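Local coordinates for protein SusD homolog (Bacteroides thetaiotaomicron, PDB 4MRU) that probably binds mucin O-glycans at the cell surface, as a SusD-like outer membrane lipoprotein with a TPR-like helical fold, at residues A[82-94]-A[111-125]. Numbering follows the deposited sequence. Where two conformers were deposited one is given.
Sequences PFTDVISETYPKY and KLLRVTIMQRVTDIY
Met118, a selenomethionine, enters 82-94 as a knob whose hole is formed by Val86, Ile87, Thr90 and Tyr91, the centre of an antiparallel helix pair in the TPR-like fold of SusD homologs. The axes of the two segments come within 10.6 Å, their N-to-C directions 157° apart, and the contact joins helices 81-100 and 104-125. Packing is tightest here: with the chain bent at its second torsion, Met118 CE lies 3.4 Å from Thr90 CB, closer than usual for two carbons. Val86 CG1 similarly presses on Ile117 CG2. Thr90 OG1 also donates to Val86 O within its own helix, so its hydroxyl is satisfied despite the apolar surroundings. The looser side is at partly exposed Lys111, whose backbone N lies 3.7 Å from Tyr94 CE1 at the ring edge, while its amine goes to Glu165 of helix 152-173. Arg114 grips Tyr91 OH side-on: NE donates at 3.0 Å and 159°, NH2 at 3.2 Å, both nearly in the guanidinium plane. A phenylalanine in place of Tyr91 would probably cost NE its acceptor in this contact and NH2 one of its partners, leaving the NH1 salt bridge to Glu162. At the other end, the edge of Phe83 meets the face of Tyr125, ring planes 78° apart. Beyond Tyr91, the extended Arg114 chain lays CD 3.7 Å from the Tyr94 ring centroid, a CH-pi contact almost exactly on the ring normal.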
loop_
_atom_site.group_PDB
_atom_site.type_symbol
_atom_site.label_atom_id
_atom_site.label_comp_id
_atom_site.label_asym_id
_atom_site.label_seq_id
_atom_site.Cartn_x
_atom_site.Cartn_y
_atom_site.Cartn_z
ATOM N N PRO A 82 -0.219 12.789 6.142
ATOM C CA PRO A 82 -0.828 11.438 6.186
ATOM C C PRO A 82 -1.763 11.130 7.385
ATOM O O PRO A 82 -2.395 10.078 7.410
ATOM C CB PRO A 82 0.395 10.511 6.227
ATOM C CG PRO A 82 1.543 11.366 5.760
ATOM C CD PRO A 82 1.240 12.723 6.309
ATOM N N PHE A 83 -1.780 11.992 8.385
ATOM C CA PHE A 83 -2.590 11.808 9.609
ATOM C C PHE A 83 -3.618 12.896 9.663
ATOM O O PHE A 83 -4.822 12.648 9.482
ATOM C CB PHE A 83 -1.706 11.823 10.876
ATOM C CG PHE A 83 -2.465 11.583 12.171
ATOM C CD1 PHE A 83 -3.026 12.630 12.842
ATOM C CD2 PHE A 83 -2.578 10.322 12.700
ATOM C CE1 PHE A 83 -3.720 12.432 14.021
ATOM C CE2 PHE A 83 -3.275 10.103 13.866
ATOM C CZ PHE A 83 -3.850 11.157 14.528
ATOM N N THR A 84 -3.144 14.120 9.862
ATOM C CA THR A 84 -4.046 15.233 10.108
ATOM C C THR A 84 -4.894 15.575 8.871
ATOM O O THR A 84 -6.094 15.769 8.981
ATOM C CB THR A 84 -3.285 16.483 10.551
ATOM O OG1 THR A 84 -2.525 16.204 11.745
ATOM C CG2 THR A 84 -4.268 17.660 10.834
ATOM N N ASP A 85 -4.282 15.670 7.691
ATOM C CA ASP A 85 -5.064 15.994 6.475
ATOM C C ASP A 85 -6.041 14.891 6.048
ATOM O O ASP A 85 -7.191 15.181 5.690
ATOM C CB ASP A 85 -4.128 16.358 5.314
ATOM C CG ASP A 85 -3.337 17.633 5.588
ATOM O OD1 ASP A 85 -3.648 18.342 6.558
ATOM O OD2 ASP A 85 -2.364 17.903 4.863
ATOM N N VAL A 86 -5.607 13.640 6.089
ATOM C CA VAL A 86 -6.513 12.544 5.766
ATOM C C VAL A 86 -7.737 12.554 6.680
ATOM O O VAL A 86 -8.844 12.502 6.207
ATOM C CB VAL A 86 -5.831 11.168 5.829
ATOM C CG1 VAL A 86 -6.819 10.084 5.507
ATOM C CG2 VAL A 86 -4.722 11.092 4.794
ATOM N N ILE A 87 -7.514 12.640 7.990
ATOM C CA ILE A 87 -8.597 12.610 8.938
ATOM C C ILE A 87 -9.466 13.862 8.826
ATOM O O ILE A 87 -10.678 13.729 8.759
ATOM C CB ILE A 87 -8.054 12.419 10.376
ATOM C CG1 ILE A 87 -7.524 10.991 10.519
ATOM C CG2 ILE A 87 -9.140 12.708 11.395
ATOM C CD1 ILE A 87 -6.715 10.712 11.773
ATOM N N SER A 88 -8.880 15.061 8.748
ATOM C CA SER A 88 -9.685 16.277 8.756
ATOM C C SER A 88 -10.466 16.437 7.456
ATOM O O SER A 88 -11.483 17.136 7.419
ATOM C CB SER A 88 -8.807 17.494 8.990
ATOM O OG SER A 88 -7.964 17.694 7.889
ATOM N N GLU A 89 -9.993 15.815 6.385
ATOM C CA GLU A 89 -10.738 15.885 5.116
ATOM C C GLU A 89 -11.796 14.799 4.993
ATOM O O GLU A 89 -12.788 14.984 4.288
ATOM C CB GLU A 89 -9.790 15.815 3.958
ATOM C CG GLU A 89 -8.945 17.071 3.840
ATOM C CD GLU A 89 -7.948 17.042 2.694
ATOM O OE1 GLU A 89 -8.205 16.342 1.698
ATOM O OE2 GLU A 89 -6.906 17.745 2.791
ATOM N N THR A 90 -11.572 13.663 5.645
ATOM C CA THR A 90 -12.501 12.548 5.539
ATOM C C THR A 90 -13.805 12.855 6.271
ATOM O O THR A 90 -14.900 12.673 5.711
ATOM C CB THR A 90 -11.899 11.221 6.057
ATOM O OG1 THR A 90 -10.809 10.830 5.210
ATOM C CG2 THR A 90 -12.923 10.132 6.030
ATOM N N TYR A 91 -13.711 13.320 7.512
ATOM C CA TYR A 91 -14.881 13.273 8.367
ATOM C C TYR A 91 -15.963 14.283 8.003
ATOM O O TYR A 91 -17.139 13.959 8.134
ATOM C CB TYR A 91 -14.488 13.402 9.844
ATOM C CG TYR A 91 -14.093 12.032 10.343
ATOM C CD1 TYR A 91 -15.063 11.099 10.691
ATOM C CD2 TYR A 91 -12.769 11.639 10.352
ATOM C CE1 TYR A 91 -14.712 9.831 11.068
ATOM C CE2 TYR A 91 -12.399 10.360 10.728
ATOM C CZ TYR A 91 -13.372 9.456 11.091
ATOM O OH TYR A 91 -13.009 8.178 11.473
ATOM N N PRO A 92 -15.605 15.477 7.528
ATOM C CA PRO A 92 -16.713 16.328 7.039
ATOM C C PRO A 92 -17.486 15.709 5.837
ATOM O O PRO A 92 -18.706 15.886 5.709
ATOM C CB PRO A 92 -16.003 17.643 6.647
ATOM C CG PRO A 92 -14.680 17.605 7.380
ATOM C CD PRO A 92 -14.301 16.147 7.398
ATOM N N LYS A 93 -16.805 14.950 4.993
ATOM C CA LYS A 93 -17.502 14.331 3.848
ATOM C C LYS A 93 -18.349 13.155 4.324
ATOM O O LYS A 93 -19.519 13.021 3.930
ATOM C CB LYS A 93 -16.513 13.898 2.788
ATOM C CG LYS A 93 -15.703 15.030 2.167
ATOM C CD LYS A 93 -14.637 14.420 1.255
ATOM C CE LYS A 93 -13.770 15.477 0.567
ATOM N NZ LYS A 93 -13.189 16.400 1.563
ATOM N N TYR A 94 -17.770 12.332 5.195
ATOM C CA TYR A 94 -18.470 11.187 5.785
ATOM C C TYR A 94 -19.730 11.640 6.502
ATOM O O TYR A 94 -20.818 11.101 6.266
ATOM C CB TYR A 94 -17.562 10.412 6.759
ATOM C CG TYR A 94 -18.237 9.162 7.334
ATOM C CD1 TYR A 94 -18.478 8.069 6.522
ATOM C CD2 TYR A 94 -18.639 9.091 8.659
ATOM C CE1 TYR A 94 -19.100 6.930 7.008
ATOM C CE2 TYR A 94 -19.267 7.936 9.166
ATOM C CZ TYR A 94 -19.512 6.871 8.311
ATOM O OH TYR A 94 -20.140 5.716 8.700
ATOM N N LYS A 111 -19.662 4.223 4.484
ATOM C CA LYS A 111 -19.017 3.380 5.467
ATOM C C LYS A 111 -17.826 2.611 4.873
ATOM O O LYS A 111 -16.764 2.547 5.444
ATOM C CB LYS A 111 -20.102 2.441 6.061
ATOM C CG LYS A 111 -19.661 1.537 7.191
ATOM C CD LYS A 111 -20.864 0.791 7.849
ATOM C CE LYS A 111 -21.792 1.708 8.597
ATOM N NZ LYS A 111 -22.947 0.950 9.135
ATOM N N LEU A 112 -18.026 2.008 3.716
ATOM C CA LEU A 112 -16.999 1.223 3.056
ATOM C C LEU A 112 -15.822 2.100 2.661
ATOM O O LEU A 112 -14.688 1.685 2.804
ATOM C CB LEU A 112 -17.587 0.524 1.808
ATOM C CG LEU A 112 -16.653 -0.153 0.826
ATOM C CD1 LEU A 112 -15.856 -1.220 1.573
ATOM C CD2 LEU A 112 -17.424 -0.766 -0.339
ATOM N N LEU A 113 -16.095 3.327 2.211
ATOM C CA LEU A 113 -15.027 4.212 1.819
ATOM C C LEU A 113 -14.260 4.687 3.044
ATOM O O LEU A 113 -13.035 4.775 3.002
ATOM C CB LEU A 113 -15.564 5.388 1.042
ATOM C CG LEU A 113 -16.040 5.006 -0.350
ATOM C CD1 LEU A 113 -16.830 6.152 -0.913
ATOM C CD2 LEU A 113 -14.883 4.628 -1.284
ATOM N N ARG A 114 -14.951 4.951 4.146
ATOM C CA ARG A 114 -14.249 5.342 5.355
ATOM C C ARG A 114 -13.295 4.225 5.833
ATOM O O ARG A 114 -12.155 4.492 6.216
ATOM C CB ARG A 114 -15.226 5.720 6.430
ATOM C CG ARG A 114 -14.573 5.874 7.797
ATOM C CD ARG A 114 -15.560 6.567 8.705
ATOM N NE ARG A 114 -15.147 6.553 10.102
ATOM C CZ ARG A 114 -15.535 5.671 11.007
ATOM N NH1 ARG A 114 -16.342 4.642 10.710
ATOM N NH2 ARG A 114 -15.109 5.824 12.248
ATOM N N VAL A 115 -13.760 2.986 5.834
ATOM C CA VAL A 115 -12.897 1.901 6.189
ATOM C C VAL A 115 -11.697 1.865 5.234
ATOM O O VAL A 115 -10.562 1.693 5.650
ATOM C CB VAL A 115 -13.627 0.546 6.148
ATOM C CG1 VAL A 115 -12.638 -0.590 6.260
ATOM C CG2 VAL A 115 -14.683 0.465 7.252
ATOM N N THR A 116 -11.949 1.971 3.940
ATOM C CA THR A 116 -10.874 1.872 2.967
ATOM C C THR A 116 -9.794 2.960 3.200
ATOM O O THR A 116 -8.615 2.688 3.132
ATOM C CB THR A 116 -11.459 1.956 1.536
ATOM O OG1 THR A 116 -12.451 0.937 1.368
ATOM C CG2 THR A 116 -10.374 1.817 0.476
ATOM N N ILE A 117 -10.214 4.196 3.451
ATOM C CA ILE A 117 -9.298 5.297 3.718
ATOM C C ILE A 117 -8.483 5.022 4.977
ATOM O O ILE A 117 -7.260 5.151 5.008
ATOM C CB ILE A 117 -10.078 6.611 3.941
ATOM C CG1 ILE A 117 -10.711 7.059 2.649
ATOM C CG2 ILE A 117 -9.151 7.707 4.459
ATOM C CD1 ILE A 117 -11.849 8.060 2.812
HETATM N N MSE A 118 -9.196 4.636 6.028
HETATM C CA MSE A 118 -8.585 4.586 7.337
HETATM C C MSE A 118 -7.832 3.293 7.623
HETATM O O MSE A 118 -7.004 3.258 8.547
HETATM C CB MSE A 118 -9.666 4.759 8.390
HETATM C CG MSE A 118 -10.305 6.148 8.347
HETATM SE SE MSE A 118 -8.949 7.569 8.662
HETATM C CE MSE A 118 -9.961 9.139 8.004
ATOM N N GLN A 119 -8.095 2.225 6.876
ATOM C CA GLN A 119 -7.258 1.019 6.991
ATOM C C GLN A 119 -5.781 1.387 6.764
ATOM O O GLN A 119 -4.869 0.922 7.476
ATOM C CB GLN A 119 -7.723 -0.085 6.025
ATOM C CG GLN A 119 -6.815 -1.324 5.916
ATOM C CD GLN A 119 -5.964 -1.255 4.667
ATOM O OE1 GLN A 119 -6.457 -1.462 3.562
ATOM N NE2 GLN A 119 -4.691 -0.926 4.823
ATOM N N ARG A 120 -5.539 2.263 5.809
ATOM C CA ARG A 120 -4.192 2.690 5.477
ATOM C C ARG A 120 -3.615 3.506 6.641
ATOM O O ARG A 120 -2.456 3.337 7.030
ATOM C CB ARG A 120 -4.172 3.509 4.204
ATOM C CG ARG A 120 -4.354 2.715 2.916
ATOM C CD ARG A 120 -4.997 3.524 1.826
ATOM N NE ARG A 120 -4.350 4.838 1.643
ATOM C CZ ARG A 120 -3.255 5.032 0.913
ATOM N NH1 ARG A 120 -2.626 4.005 0.332
ATOM N NH2 ARG A 120 -2.750 6.229 0.825
ATOM N N VAL A 121 -4.416 4.399 7.191
ATOM C CA VAL A 121 -3.930 5.279 8.244
ATOM C C VAL A 121 -3.570 4.514 9.517
ATOM O O VAL A 121 -2.527 4.750 10.098
ATOM C CB VAL A 121 -4.962 6.388 8.557
ATOM C CG1 VAL A 121 -4.475 7.313 9.646
ATOM C CG2 VAL A 121 -5.250 7.186 7.274
ATOM N N THR A 122 -4.417 3.583 9.965
ATOM C CA THR A 122 -4.036 2.823 11.140
ATOM C C THR A 122 -2.798 1.942 10.837
ATOM O O THR A 122 -1.968 1.754 11.723
ATOM C CB THR A 122 -5.156 1.954 11.754
ATOM O OG1 THR A 122 -4.652 1.334 12.956
ATOM C CG2 THR A 122 -5.640 0.890 10.836
ATOM N N ASP A 123 -2.685 1.420 9.631
ATOM C CA ASP A 123 -1.495 0.623 9.286
ATOM C C ASP A 123 -0.204 1.431 9.340
ATOM O O ASP A 123 0.854 0.886 9.684
ATOM C CB ASP A 123 -1.626 -0.026 7.904
ATOM C CG ASP A 123 -2.545 -1.245 7.908
ATOM O OD1 ASP A 123 -2.989 -1.670 8.999
ATOM O OD2 ASP A 123 -2.832 -1.738 6.804
ATOM N N ILE A 124 -0.286 2.727 9.047
ATOM C CA ILE A 124 0.877 3.612 9.156
ATOM C C ILE A 124 1.258 3.951 10.615
ATOM O O ILE A 124 2.461 4.032 10.932
ATOM C CB ILE A 124 0.624 4.905 8.362
ATOM C CG1 ILE A 124 0.511 4.569 6.874
ATOM C CG2 ILE A 124 1.726 5.925 8.585
ATOM C CD1 ILE A 124 -0.174 5.679 6.097
ATOM N N TYR A 125 0.277 4.144 11.487
ATOM C CA TYR A 125 0.513 4.732 12.842
ATOM C C TYR A 125 0.299 3.793 13.985
ATOM O O TYR A 125 0.925 3.961 15.027
ATOM C CB TYR A 125 -0.396 5.943 13.065
ATOM C CG TYR A 125 -0.043 7.080 12.142
ATOM C CD1 TYR A 125 0.987 7.957 12.448
ATOM C CD2 TYR A 125 -0.725 7.281 10.983
ATOM C CE1 TYR A 125 1.368 8.958 11.584
ATOM C CE2 TYR A 125 -0.379 8.316 10.126
ATOM C CZ TYR A 125 0.656 9.153 10.434
ATOM O OH TYR A 125 0.967 10.196 9.581
#